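Local coordinates for protein cellulase (glycosyl hydrolase family 5) (Bacteroides ovatus, PDB 3ZMR) that hydrolyses internal beta-1,4-glucosidic linkages in the backbone of xyloglucan, retaining the beta configuration and releasing xyloglucan oligosaccharides, at residues A[112-115]-A[116-119]; A[162-166]-A[167-171]; A[246-249]-A[250-253]; A[285-288]-A[289-293]; A[405-408]-A[409-413]. All blocks are in the same frame, centred on the assembly; numbering follows the deposited sequence.

The five contacts are local arrangements at helix starts, middles and ends, strung in series along a (beta/alpha)8 barrel of the family 5 glycoside hydrolases. Contact 1 opens helix 115-122, ahead of the first barrel strand, 125-127. Contacts 2 and 3 follow the ends of helices 157-165 and 227-248, where the chain turns back toward strands 170-173 and 255-258. Contact 4 lies within helix 275-293, and contact 5 opens helix 406-429. Contacts 3 and 4 have centres 15 Å apart, and contacts 1 and 3 touch through Leu118 and Asp253. Contact 5 is remote, its centre about 47 Å from those of contacts 3 and 4. They illustrate how local bonding starts, carries and stops helices in and around the barrel.

Contact 1 (A[112-115]-A[116-119]); sequences DLTS and MQLS
The flat carboxamide of Gln117 is met at its oxygen, in the carbonyl plane and on a lone pair, by the backbone N-H of Thr114, with Thr114 N 3.0 Å from Gln117 OE1. One face of the same amide lies against the methyl CD2 of Leu113, which comes 4.0 Å from Gln117 CD. A water donates to Gln117 OE1 as well and, from there, to Asp112 O, tying the loop to the amide oxygen a second time.

The return bond completes a capping box. Thr114 OG1 accepts from Gln117 N at 3.0 Å, and the bond is straight, 162° at the hydrogen. That hydroxyl is placed by a chi1 of 64°, which sets OG1 between the backbone N and the carbonyl carbon of Thr114 and turns it to the first turn of the helix. Gln117 CG follows close by, 3.3 Å from Thr114 OG1, so the polar pair is also in van der Waals contact. Thr114, at the N-cap, thereby satisfies one of the amides that a helix start leaves without an intrahelical acceptor, while its own N-H is taken up by the Gln117 side chain. Beneath, the side chains of Leu113 and Leu118 cross at about a right angle, CD1 of Leu113 4.1 Å from CD1 of Leu118.

Ser115 turns from this box to other parts of the barrel: its OG bonds His303 and its backbone bonds Asn329, while its side chain, like that of Ser119, packs on Phe332 of strand 331-337. Helix 115-122 is thus anchored beside the loops leading into strands 304-307 and 331-337.

Contact 2 (A[162-166]-A[167-171]); sequences GIKAA and GFDVV
Lys164 reaches Asp169 by leaving its backbone with CG anti to N (chi1 -179°) and then bending at chi2 (78°), a kink that brings the otherwise extended chain back over the end of its helix. The carboxylate answers with chi1 -69°, and the two side chains meet in a salt bridge, Lys164 NZ to Asp169 OD1 at 3.0 Å. The ammonium approaches from the anti side of that oxygen and somewhat out of the carboxylate plane. It has a further partner in Gly208 O.

Below this bridge the backbone makes a Schellman motif. Gly167 N donates to Lys164 O at 3.0 Å, and a weak bond from Phe168 N to Ile163 O, 3.3 Å long, closes the wider ring. Gly167 has positive phi, where a CB would collide with Ala166 O. Lys164 CA lies 3.5 Å from Phe168 O, its hydrogen pointing almost straight at that oxygen. Apolar contact seals the other flank: Ile163 CG2 lies 3.7 Å from Phe168 CB, and Ala166 CB comes within 4.0 Å of Phe168 CD2.

The motif ends helix 157-165 and redirects the chain into strand 170-173, which runs between barrel strands 125-127 and 210-214. Phe168 meanwhile packs on helix 456-471, touching Ile462 and Met463.

Contact 3 (A[246-249]-A[250-253]); sequences LRFR and DYDD
Phe248 and Tyr251 are the first and last residues of a type I beta turn, with Arg249 and Asp250 at its corners, which ends helix 227-248 and leads to barrel strand 255-258. Their rings make the tight half of the contact. Phe248 CD1 presses on Tyr251 CE1 at 3.7 Å, the planes inclined obliquely at 47°. Tyr251 CD1 also passes 3.5 Å from Phe248 O, and that oxygen accepts the turn's bond from Tyr251 N at 3.2 Å, well above its carbonyl plane. Behind the pair, Phe248 sits between strand 255-258 and Val201 of helix 191-206, while Tyr251 leans on that helix, touching Leu205 and bonding Glu198 through OH.

The solvent side is looser. Arg249 and Asp250 lie alongside, pointing the same way, yet Arg249 NE stays 4.6 Å from Asp250 OD1, beyond a salt bridge. Arg249 instead spends NH1 on Thr295 O and Glu101 O. Water fills in for direct bonds here: one molecule donates to Arg247 O and accepts from Asp250 N, bridging carbonyl and amide three residues apart. Another accepts from Arg249 NE at 2.8 Å and donates to Asp250 OD1, also at 2.8 Å.

Contact 4 (A[285-288]-A[289-293]); sequences NQVF and VNTVR
Gln286 and Asn290, one helical turn apart, aim their amides at one another obliquely, with the two planes only 26° apart. Gln286 NE2 donates to Asn290 OD1 at 3.0 Å, reaching the oxygen from above its carbonyl plane and not on a lone pair. The bend of Gln286 at chi2 (73°) is what swings its end forward along the helix to Asn290. Both amides have further partners: Leu324 N donates to Gln286 OE1, and Tyr94 OH bonds Asn290 OD1, so that oxygen is gripped twice.

Val287 and Thr291 lie side by side and point the same way. Here the hydroxyl turns inward on its own helix, Thr291 OG1 donating to Val287 O at 2.7 Å. Thr291 N gives the same oxygen its regular helical bond at 3.0 Å, from the opposite face of the carbonyl plane. Val287 CG1 rests 4.0 Å from Thr291 OG1.

A third face of the helix is apolar. The Phe288 and Val292 side chains lie side by side, pointing the same way, with Phe288 CE1 3.6 Å from Val292 CG2, while Val289 crosses Phe288 at about a right angle with CG2 4.1 Å from Phe288 CD2. Phe288 and Val292 both reach Phe257 of strand 255-258, and strand 304-307 covers them too, with Trp241 of helix 227-248 meeting the Phe288 ring.

The chemistry is therefore divided by face. Carbon meets the barrel wall; the Thr291 hydroxyl, placed next to helix 227-248, spends its proton on a carbonyl of its own helix, and the Gln286-Asn290 amides join this turn to Leu324 and Tyr94.

Contact 5 (A[405-408]-A[409-413]); sequences TGEA and LENHL
Backbone bonds dominate where Thr405 and Leu409 meet, at the start of helix 406-429, the beta-alpha-beta crossover between barrel strands 391-396 and 433-436. Leu409 N donates to Thr405 O at 3.1 Å, but it comes from far above the carbonyl plane, a sign that the chain is only just entering helical geometry. The next steps are regular: Glu410 N reaches Gly406 O at 3.1 Å and Asn411 N reaches Glu407 O at 2.9 Å. His412 N follows on Ala408 O at 3.0 Å. Gly406, with phi 60°, makes the bend from which this turn sets out.

Side-chain contact is chiefly that of Glu407 with Asn411. They cross obliquely, carboxylate and amide planes 76° apart, and the touching is done by carbon: Glu407 CG sits 3.5 Å from Asn411 ND2, whereas Glu407 OE2 stays 3.7 Å from that nitrogen. With CG anti to the backbone N (chi1 -167°) and the chain extended, the Glu407 carboxylate runs outward past the amide. The amide folds back over the backbone instead, Asn411 CG 3.2 Å from Glu407 O, and packs on Gln355 and Phe360.

Leu409 CB rests against a backbone carbonyl, 3.6 Å from Gly406 O; its apolar neighbour is Leu404 in the preceding loop.

The charge of Glu407 in the first turn, and perhaps that of Glu410 just after it, would probably be favoured by the amide end of the helix. His412, by contrast, is buried with both ring nitrogens engaged, ND1 with Ser354 O and NE2 with Arg401 N, a pairing consistent with a neutral imidazole carrying its proton on ND1.

Contact 1 (A[112-115]-A[116-119])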
loop_
_atom_site.group_PDB
_atom_site.type_symbol
_atom_site.label_atom_id
_atom_site.label_comp_id
_atom_site.label_asym_id
_atom_site.label_seq_id
_atom_site.Cartn_x
_atom_site.Cartn_y
_atom_site.Cartn_z
ATOM N N ASP A 112 2.861 1.796 -22.304
ATOM C CA ASP A 112 4.225 1.501 -21.904
ATOM C C ASP A 112 4.777 2.663 -21.067
ATOM O O ASP A 112 5.625 3.471 -21.520
ATOM C CB ASP A 112 5.109 1.259 -23.127
ATOM C CG ASP A 112 6.457 0.694 -22.762
ATOM O OD1 ASP A 112 6.658 0.226 -21.635
ATOM O OD2 ASP A 112 7.318 0.674 -23.645
ATOM N N LEU A 113 4.291 2.724 -19.826
ATOM C CA LEU A 113 4.642 3.761 -18.850
ATOM C C LEU A 113 4.997 3.102 -17.528
ATOM O O LEU A 113 4.281 2.207 -17.079
ATOM C CB LEU A 113 3.446 4.695 -18.631
ATOM C CG LEU A 113 2.980 5.538 -19.818
ATOM C CD1 LEU A 113 1.690 6.248 -19.472
ATOM C CD2 LEU A 113 4.085 6.521 -20.209
ATOM N N THR A 114 6.080 3.544 -16.902
ATOM C CA THR A 114 6.379 3.116 -15.547
ATOM C C THR A 114 5.304 3.685 -14.603
ATOM O O THR A 114 4.624 4.647 -14.940
ATOM C CB THR A 114 7.740 3.582 -15.058
ATOM O OG1 THR A 114 7.706 5.005 -15.009
ATOM C CG2 THR A 114 8.855 3.095 -15.972
ATOM N N SER A 115 5.156 3.069 -13.434
ATOM C CA SER A 115 4.270 3.637 -12.418
ATOM C C SER A 115 4.662 5.087 -12.124
ATOM O O SER A 115 3.801 5.941 -11.905
ATOM C CB SER A 115 4.221 2.778 -11.181
ATOM O OG SER A 115 3.556 1.568 -11.470
ATOM N N MET A 116 5.968 5.369 -12.082
ATOM C CA MET A 116 6.398 6.753 -11.851
ATOM C C MET A 116 5.821 7.711 -12.917
ATOM O O MET A 116 5.347 8.820 -12.618
ATOM C CB MET A 116 7.930 6.848 -11.769
ATOM C CG MET A 116 8.423 8.244 -11.409
ATOM S SD MET A 116 7.890 8.848 -9.774
ATOM C CE MET A 116 8.900 7.818 -8.782
ATOM N N GLN A 117 5.913 7.309 -14.182
ATOM C CA GLN A 117 5.396 8.132 -15.290
ATOM C C GLN A 117 3.882 8.273 -15.188
ATOM O O GLN A 117 3.325 9.334 -15.402
ATOM C CB GLN A 117 5.774 7.511 -16.634
ATOM C CG GLN A 117 7.248 7.654 -16.993
ATOM C CD GLN A 117 7.594 6.940 -18.276
ATOM O OE1 GLN A 117 7.400 5.743 -18.373
ATOM N NE2 GLN A 117 8.061 7.688 -19.283
ATOM N N LEU A 118 3.212 7.185 -14.816
ATOM C CA LEU A 118 1.766 7.221 -14.653
ATOM C C LEU A 118 1.419 8.200 -13.538
ATOM O O LEU A 118 0.433 8.948 -13.653
ATOM C CB LEU A 118 1.209 5.831 -14.365
ATOM C CG LEU A 118 -0.282 5.693 -14.678
ATOM C CD1 LEU A 118 -0.530 5.448 -16.151
ATOM C CD2 LEU A 118 -0.918 4.574 -13.853
ATOM N N SER A 119 2.215 8.198 -12.469
ATOM C CA SER A 119 1.930 9.063 -11.311
ATOM C C SER A 119 1.920 10.538 -11.713
ATOM O O SER A 119 1.118 11.318 -11.208
ATOM C CB SER A 119 2.884 8.796 -10.138
ATOM O OG SER A 119 4.143 9.376 -10.331
HETATM O O HOH W 1 8.321 3.912 -20.106
#

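Contact 2 (A[162-166]-A[167-171])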
loop_
_atom_site.group_PDB
_atom_site.type_symbol
_atom_site.label_atom_id
_atom_site.label_comp_id
_atom_site.label_asym_id
_atom_site.label_seq_id
_atom_site.Cartn_x
_atom_site.Cartn_y
_atom_site.Cartn_z
ATOM N N GLY A 162 -18.716 15.432 -11.714
ATOM C CA GLY A 162 -18.424 16.638 -10.929
ATOM C C GLY A 162 -17.002 16.646 -10.413
ATOM O O GLY A 162 -16.318 17.676 -10.394
ATOM N N ILE A 163 -16.541 15.475 -9.959
ATOM C CA ILE A 163 -15.146 15.313 -9.510
ATOM C C ILE A 163 -14.172 15.683 -10.627
ATOM O O ILE A 163 -13.223 16.474 -10.426
ATOM C CB ILE A 163 -14.908 13.894 -8.945
ATOM C CG1 ILE A 163 -15.646 13.717 -7.605
ATOM C CG2 ILE A 163 -13.412 13.569 -8.804
ATOM C CD1 ILE A 163 -15.747 12.254 -7.190
ATOM N N LYS A 164 -14.402 15.120 -11.816
ATOM C CA LYS A 164 -13.560 15.425 -12.967
ATOM C C LYS A 164 -13.596 16.904 -13.344
ATOM O O LYS A 164 -12.573 17.535 -13.568
ATOM C CB LYS A 164 -13.975 14.570 -14.144
ATOM C CG LYS A 164 -13.156 14.756 -15.418
ATOM C CD LYS A 164 -11.816 14.059 -15.363
ATOM C CE LYS A 164 -10.993 14.362 -16.611
ATOM N NZ LYS A 164 -9.717 13.640 -16.567
ATOM N N ALA A 165 -14.809 17.461 -13.356
ATOM C CA ALA A 165 -15.002 18.858 -13.737
ATOM C C ALA A 165 -14.305 19.858 -12.817
ATOM O O ALA A 165 -13.848 20.914 -13.261
ATOM C CB ALA A 165 -16.490 19.159 -13.831
ATOM N N ALA A 166 -14.164 19.501 -11.547
ATOM C CA ALA A 166 -13.505 20.356 -10.558
ATOM C C ALA A 166 -11.977 20.354 -10.704
ATOM O O ALA A 166 -11.284 21.157 -10.082
ATOM C CB ALA A 166 -13.900 19.891 -9.173
ATOM N N GLY A 167 -11.441 19.432 -11.498
ATOM C CA GLY A 167 -9.993 19.383 -11.728
ATOM C C GLY A 167 -9.258 18.204 -11.114
ATOM O O GLY A 167 -8.037 18.146 -11.143
ATOM N N PHE A 168 -10.009 17.239 -10.600
ATOM C CA PHE A 168 -9.419 16.007 -10.069
ATOM C C PHE A 168 -9.295 14.990 -11.185
ATOM O O PHE A 168 -10.192 14.851 -12.006
ATOM C CB PHE A 168 -10.266 15.434 -8.956
ATOM C CG PHE A 168 -10.356 16.323 -7.765
ATOM C CD1 PHE A 168 -9.300 16.400 -6.890
ATOM C CD2 PHE A 168 -11.475 17.116 -7.536
ATOM C CE1 PHE A 168 -9.359 17.205 -5.780
ATOM C CE2 PHE A 168 -11.533 17.927 -6.408
ATOM C CZ PHE A 168 -10.479 17.970 -5.533
ATOM N N ASP A 169 -8.198 14.237 -11.156
ATOM C CA ASP A 169 -7.992 13.207 -12.165
ATOM C C ASP A 169 -8.003 11.761 -11.664
ATOM O O ASP A 169 -7.943 10.837 -12.465
ATOM C CB ASP A 169 -6.739 13.502 -12.964
ATOM C CG ASP A 169 -6.910 14.748 -13.850
ATOM O OD1 ASP A 169 -7.975 14.934 -14.528
ATOM O OD2 ASP A 169 -6.005 15.562 -13.840
ATOM N N VAL A 170 -8.078 11.583 -10.343
ATOM C CA VAL A 170 -8.061 10.253 -9.702
ATOM C C VAL A 170 -9.149 10.172 -8.645
ATOM O O VAL A 170 -9.344 11.118 -7.887
ATOM C CB VAL A 170 -6.723 9.979 -8.953
ATOM C CG1 VAL A 170 -6.681 8.565 -8.372
ATOM C CG2 VAL A 170 -5.532 10.220 -9.829
ATOM N N VAL A 171 -9.807 9.034 -8.565
ATOM C CA VAL A 171 -10.702 8.742 -7.437
ATOM C C VAL A 171 -10.262 7.419 -6.805
ATOM O O VAL A 171 -9.994 6.435 -7.515
ATOM C CB VAL A 171 -12.195 8.727 -7.827
ATOM C CG1 VAL A 171 -12.545 7.660 -8.859
ATOM C CG2 VAL A 171 -13.083 8.601 -6.604
HETATM O O HOH W 2 -9.908 16.976 -14.244
HETATM O O HOH W 3 -7.818 11.359 -15.381
#

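Contact 3 (A[246-249]-A[250-253])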
loop_
_atom_site.group_PDB
_atom_site.type_symbol
_atom_site.label_atom_id
_atom_site.label_comp_id
_atom_site.label_asym_id
_atom_site.label_seq_id
_atom_site.Cartn_x
_atom_site.Cartn_y
_atom_site.Cartn_z
ATOM N N LEU A 246 -10.115 -11.201 -11.155
ATOM C CA LEU A 246 -10.782 -11.825 -12.314
ATOM C C LEU A 246 -11.938 -10.990 -12.822
ATOM O O LEU A 246 -12.138 -10.857 -14.038
ATOM C CB LEU A 246 -11.225 -13.253 -11.994
ATOM C CG LEU A 246 -10.087 -14.307 -11.911
ATOM C CD1 LEU A 246 -10.594 -15.638 -11.388
ATOM C CD2 LEU A 246 -9.404 -14.477 -13.260
ATOM N N ARG A 247 -12.704 -10.404 -11.910
ATOM C CA ARG A 247 -13.845 -9.581 -12.364
ATOM C C ARG A 247 -13.360 -8.367 -13.189
ATOM O O ARG A 247 -13.985 -7.997 -14.185
ATOM C CB ARG A 247 -14.715 -9.116 -11.179
ATOM C CG ARG A 247 -15.776 -8.081 -11.544
ATOM C CD ARG A 247 -16.827 -8.617 -12.482
ATOM N NE ARG A 247 -17.780 -9.489 -11.811
ATOM C CZ ARG A 247 -19.066 -9.183 -11.557
ATOM N NH1 ARG A 247 -19.569 -8.004 -11.857
ATOM N NH2 ARG A 247 -19.838 -10.084 -10.960
ATOM N N PHE A 248 -12.261 -7.742 -12.732
ATOM C CA PHE A 248 -11.780 -6.505 -13.312
ATOM C C PHE A 248 -10.604 -6.645 -14.304
ATOM O O PHE A 248 -10.001 -5.661 -14.743
ATOM C CB PHE A 248 -11.437 -5.519 -12.191
ATOM C CG PHE A 248 -12.639 -4.965 -11.474
ATOM C CD1 PHE A 248 -13.379 -3.931 -12.041
ATOM C CD2 PHE A 248 -13.024 -5.470 -10.241
ATOM C CE1 PHE A 248 -14.484 -3.455 -11.398
ATOM C CE2 PHE A 248 -14.141 -4.995 -9.589
ATOM C CZ PHE A 248 -14.860 -3.977 -10.154
ATOM N N ARG A 249 -10.322 -7.886 -14.708
ATOM C CA ARG A 249 -9.117 -8.193 -15.475
ATOM C C ARG A 249 -9.042 -7.453 -16.814
ATOM O O ARG A 249 -7.945 -7.134 -17.272
ATOM C CB ARG A 249 -9.054 -9.723 -15.727
ATOM C CG ARG A 249 -7.781 -10.159 -16.472
ATOM C CD ARG A 249 -7.522 -11.640 -16.377
ATOM N NE ARG A 249 -8.654 -12.447 -16.826
ATOM C CZ ARG A 249 -8.705 -13.770 -16.779
ATOM N NH1 ARG A 249 -7.709 -14.493 -16.262
ATOM N NH2 ARG A 249 -9.800 -14.375 -17.217
ATOM N N ASP A 250 -10.186 -7.225 -17.469
ATOM C CA ASP A 250 -10.181 -6.636 -18.825
ATOM C C ASP A 250 -10.216 -5.120 -18.861
ATOM O O ASP A 250 -10.270 -4.547 -19.933
ATOM C CB ASP A 250 -11.289 -7.229 -19.694
ATOM C CG ASP A 250 -11.120 -8.721 -19.940
ATOM O OD1 ASP A 250 -10.001 -9.276 -19.800
ATOM O OD2 ASP A 250 -12.128 -9.364 -20.299
ATOM N N TYR A 251 -10.169 -4.458 -17.706
ATOM C CA TYR A 251 -10.111 -2.991 -17.671
ATOM C C TYR A 251 -8.711 -2.478 -17.989
ATOM O O TYR A 251 -7.707 -3.141 -17.692
ATOM C CB TYR A 251 -10.610 -2.431 -16.321
ATOM C CG TYR A 251 -12.128 -2.564 -16.166
ATOM C CD1 TYR A 251 -12.710 -3.745 -15.750
ATOM C CD2 TYR A 251 -12.961 -1.540 -16.558
ATOM C CE1 TYR A 251 -14.095 -3.880 -15.668
ATOM C CE2 TYR A 251 -14.325 -1.636 -16.470
ATOM C CZ TYR A 251 -14.901 -2.807 -16.037
ATOM O OH TYR A 251 -16.290 -2.848 -15.988
ATOM N N ASP A 252 -8.662 -1.306 -18.606
ATOM C CA ASP A 252 -7.408 -0.729 -19.031
ATOM C C ASP A 252 -6.611 -0.117 -17.855
ATOM O O ASP A 252 -6.976 -0.285 -16.671
ATOM C CB ASP A 252 -7.629 0.184 -20.242
ATOM C CG ASP A 252 -8.231 1.518 -19.937
ATOM O OD1 ASP A 252 -8.210 2.011 -18.799
ATOM O OD2 ASP A 252 -8.670 2.141 -20.932
ATOM N N ASP A 253 -5.512 0.560 -18.176
ATOM C CA ASP A 253 -4.539 0.968 -17.159
ATOM C C ASP A 253 -4.977 2.155 -16.281
ATOM O O ASP A 253 -4.290 2.563 -15.363
ATOM C CB ASP A 253 -3.146 1.211 -17.752
ATOM C CG ASP A 253 -3.068 2.421 -18.673
ATOM O OD1 ASP A 253 -4.038 3.219 -18.750
ATOM O OD2 ASP A 253 -2.000 2.599 -19.315
HETATM O O HOH W 4 -13.002 -7.514 -16.688
HETATM O O HOH W 5 -7.210 -9.015 -20.028
HETATM O O HOH W 6 -10.797 -11.614 -18.404
#

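Contact 4 (A[285-288]-A[289-293])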
loop_
_atom_site.group_PDB
_atom_site.type_symbol
_atom_site.label_atom_id
_atom_site.label_comp_id
_atom_site.label_asym_id
_atom_site.label_seq_id
_atom_site.Cartn_x
_atom_site.Cartn_y
_atom_site.Cartn_z
ATOM N N ASN A 285 1.376 -7.724 1.248
ATOM C CA ASN A 285 1.610 -7.017 -0.015
ATOM C C ASN A 285 2.056 -7.976 -1.109
ATOM O O ASN A 285 1.582 -7.917 -2.232
ATOM C CB ASN A 285 2.629 -5.885 0.127
ATOM C CG ASN A 285 2.127 -4.713 0.949
ATOM O OD1 ASN A 285 0.934 -4.481 1.089
ATOM N ND2 ASN A 285 3.071 -3.951 1.478
ATOM N N GLN A 286 2.943 -8.889 -0.756
ATOM C CA GLN A 286 3.410 -9.907 -1.696
ATOM C C GLN A 286 2.292 -10.869 -2.147
ATOM O O GLN A 286 2.195 -11.188 -3.340
ATOM C CB GLN A 286 4.599 -10.689 -1.119
ATOM C CG GLN A 286 5.210 -11.612 -2.180
ATOM C CD GLN A 286 5.983 -10.843 -3.228
ATOM O OE1 GLN A 286 7.022 -10.251 -2.929
ATOM N NE2 GLN A 286 5.456 -10.810 -4.449
ATOM N N VAL A 287 1.464 -11.314 -1.209
ATOM C CA VAL A 287 0.316 -12.145 -1.532
ATOM C C VAL A 287 -0.572 -11.451 -2.575
ATOM O O VAL A 287 -1.019 -12.049 -3.555
ATOM C CB VAL A 287 -0.515 -12.524 -0.294
ATOM C CG1 VAL A 287 -1.802 -13.240 -0.694
ATOM C CG2 VAL A 287 0.306 -13.417 0.634
ATOM N N PHE A 288 -0.881 -10.183 -2.326
ATOM C CA PHE A 288 -1.715 -9.420 -3.228
ATOM C C PHE A 288 -1.092 -9.357 -4.638
ATOM O O PHE A 288 -1.751 -9.623 -5.618
ATOM C CB PHE A 288 -1.914 -8.026 -2.631
ATOM C CG PHE A 288 -2.343 -6.966 -3.628
ATOM C CD1 PHE A 288 -3.572 -7.000 -4.287
ATOM C CD2 PHE A 288 -1.480 -5.909 -3.910
ATOM C CE1 PHE A 288 -3.923 -6.004 -5.199
ATOM C CE2 PHE A 288 -1.839 -4.911 -4.791
ATOM C CZ PHE A 288 -3.055 -4.949 -5.426
ATOM N N VAL A 289 0.177 -9.002 -4.729
ATOM C CA VAL A 289 0.833 -8.912 -6.040
ATOM C C VAL A 289 0.804 -10.288 -6.757
ATOM O O VAL A 289 0.440 -10.379 -7.932
ATOM C CB VAL A 289 2.271 -8.358 -5.919
ATOM C CG1 VAL A 289 3.042 -8.478 -7.229
ATOM C CG2 VAL A 289 2.212 -6.910 -5.476
ATOM N N ASN A 290 1.188 -11.329 -6.031
ATOM C CA ASN A 290 1.194 -12.693 -6.567
ATOM C C ASN A 290 -0.160 -13.056 -7.176
ATOM O O ASN A 290 -0.240 -13.592 -8.257
ATOM C CB ASN A 290 1.493 -13.721 -5.473
ATOM C CG ASN A 290 2.910 -13.683 -4.978
ATOM O OD1 ASN A 290 3.796 -13.028 -5.559
ATOM N ND2 ASN A 290 3.138 -14.419 -3.877
ATOM N N THR A 291 -1.219 -12.774 -6.414
ATOM C CA THR A 291 -2.575 -13.147 -6.780
ATOM C C THR A 291 -3.035 -12.432 -8.061
ATOM O O THR A 291 -3.557 -13.049 -8.968
ATOM C CB THR A 291 -3.549 -12.840 -5.602
ATOM O OG1 THR A 291 -3.134 -13.548 -4.416
ATOM C CG2 THR A 291 -5.007 -13.176 -5.952
ATOM N N VAL A 292 -2.801 -11.112 -8.121
ATOM C CA VAL A 292 -3.212 -10.353 -9.300
ATOM C C VAL A 292 -2.441 -10.837 -10.532
ATOM O O VAL A 292 -3.025 -11.105 -11.585
ATOM C CB VAL A 292 -3.023 -8.838 -9.084
ATOM C CG1 VAL A 292 -3.302 -8.054 -10.367
ATOM C CG2 VAL A 292 -3.921 -8.361 -7.938
ATOM N N ARG A 293 -1.126 -10.955 -10.379
ATOM C CA ARG A 293 -0.290 -11.347 -11.540
ATOM C C ARG A 293 -0.619 -12.766 -12.045
ATOM O O ARG A 293 -0.560 -13.019 -13.247
ATOM C CB ARG A 293 1.198 -11.231 -11.222
ATOM C CG ARG A 293 1.680 -9.814 -10.883
ATOM C CD ARG A 293 1.410 -8.751 -11.952
ATOM N NE ARG A 293 2.064 -7.498 -11.570
ATOM C CZ ARG A 293 1.601 -6.267 -11.792
ATOM N NH1 ARG A 293 0.433 -6.094 -12.401
ATOM N NH2 ARG A 293 2.279 -5.220 -11.369
#

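Contact 5 (A[405-408]-A[409-413])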
loop_
_atom_site.group_PDB
_atom_site.type_symbol
_atom_site.label_atom_id
_atom_site.label_comp_id
_atom_site.label_asym_id
_atom_site.label_seq_id
_atom_site.Cartn_x
_atom_site.Cartn_y
_atom_site.Cartn_z
ATOM N N THR A 405 -18.438 28.372 16.399
ATOM C CA THR A 405 -19.078 29.628 16.018
ATOM C C THR A 405 -18.087 30.802 16.116
ATOM O O THR A 405 -16.999 30.701 16.701
ATOM C CB THR A 405 -20.304 29.928 16.915
ATOM O OG1 THR A 405 -19.857 30.131 18.264
ATOM C CG2 THR A 405 -21.339 28.816 16.844
ATOM N N GLY A 406 -18.496 31.928 15.555
ATOM C CA GLY A 406 -17.802 33.192 15.709
ATOM C C GLY A 406 -16.382 33.143 15.184
ATOM O O GLY A 406 -16.090 32.500 14.176
ATOM N N GLU A 407 -15.474 33.826 15.884
ATOM C CA GLU A 407 -14.079 33.920 15.470
ATOM C C GLU A 407 -13.462 32.528 15.400
ATOM O O GLU A 407 -12.657 32.236 14.492
ATOM C CB GLU A 407 -13.261 34.815 16.448
ATOM C CG GLU A 407 -11.899 35.195 15.886
ATOM C CD GLU A 407 -11.094 36.124 16.775
ATOM O OE1 GLU A 407 -11.634 36.668 17.766
ATOM O OE2 GLU A 407 -9.896 36.292 16.478
ATOM N N ALA A 408 -13.802 31.677 16.360
ATOM C CA ALA A 408 -13.248 30.308 16.405
ATOM C C ALA A 408 -13.613 29.565 15.114
ATOM O O ALA A 408 -12.772 28.849 14.511
ATOM C CB ALA A 408 -13.750 29.532 17.610
ATOM N N LEU A 409 -14.849 29.705 14.650
ATOM C CA LEU A 409 -15.255 29.019 13.402
ATOM C C LEU A 409 -14.507 29.595 12.196
ATOM O O LEU A 409 -13.994 28.858 11.328
ATOM C CB LEU A 409 -16.779 29.107 13.181
ATOM C CG LEU A 409 -17.280 28.515 11.873
ATOM C CD1 LEU A 409 -17.010 27.027 11.739
ATOM C CD2 LEU A 409 -18.746 28.804 11.687
ATOM N N GLU A 410 -14.427 30.918 12.114
ATOM C CA GLU A 410 -13.797 31.557 10.983
ATOM C C GLU A 410 -12.315 31.132 10.900
ATOM O O GLU A 410 -11.803 30.821 9.828
ATOM C CB GLU A 410 -13.947 33.089 11.032
ATOM C CG GLU A 410 -13.413 33.792 9.798
ATOM C CD GLU A 410 -14.111 33.428 8.493
ATOM O OE1 GLU A 410 -15.290 32.960 8.461
ATOM O OE2 GLU A 410 -13.434 33.600 7.466
ATOM N N ASN A 411 -11.633 31.167 12.034
ATOM C CA ASN A 411 -10.217 30.804 12.107
ATOM C C ASN A 411 -10.023 29.316 11.765
ATOM O O ASN A 411 -9.008 28.930 11.178
ATOM C CB ASN A 411 -9.676 31.099 13.512
ATOM C CG ASN A 411 -9.540 32.573 13.796
ATOM O OD1 ASN A 411 -9.587 33.396 12.891
ATOM N ND2 ASN A 411 -9.381 32.903 15.067
ATOM N N HIS A 412 -10.988 28.503 12.149
ATOM C CA HIS A 412 -10.966 27.066 11.872
ATOM C C HIS A 412 -11.106 26.849 10.362
ATOM O O HIS A 412 -10.366 26.042 9.766
ATOM C CB HIS A 412 -12.052 26.326 12.657
ATOM C CG HIS A 412 -12.262 24.899 12.234
ATOM N ND1 HIS A 412 -11.288 23.935 12.392
ATOM C CD2 HIS A 412 -13.307 24.279 11.633
ATOM C CE1 HIS A 412 -11.743 22.779 11.929
ATOM N NE2 HIS A 412 -12.957 22.964 11.453
ATOM N N LEU A 413 -12.073 27.512 9.736
ATOM C CA LEU A 413 -12.318 27.315 8.305
ATOM C C LEU A 413 -11.068 27.702 7.522
ATOM O O LEU A 413 -10.659 26.989 6.602
ATOM C CB LEU A 413 -13.524 28.124 7.833
ATOM C CG LEU A 413 -14.877 27.651 8.369
ATOM C CD1 LEU A 413 -15.943 28.655 7.965
ATOM C CD2 LEU A 413 -15.222 26.267 7.865
#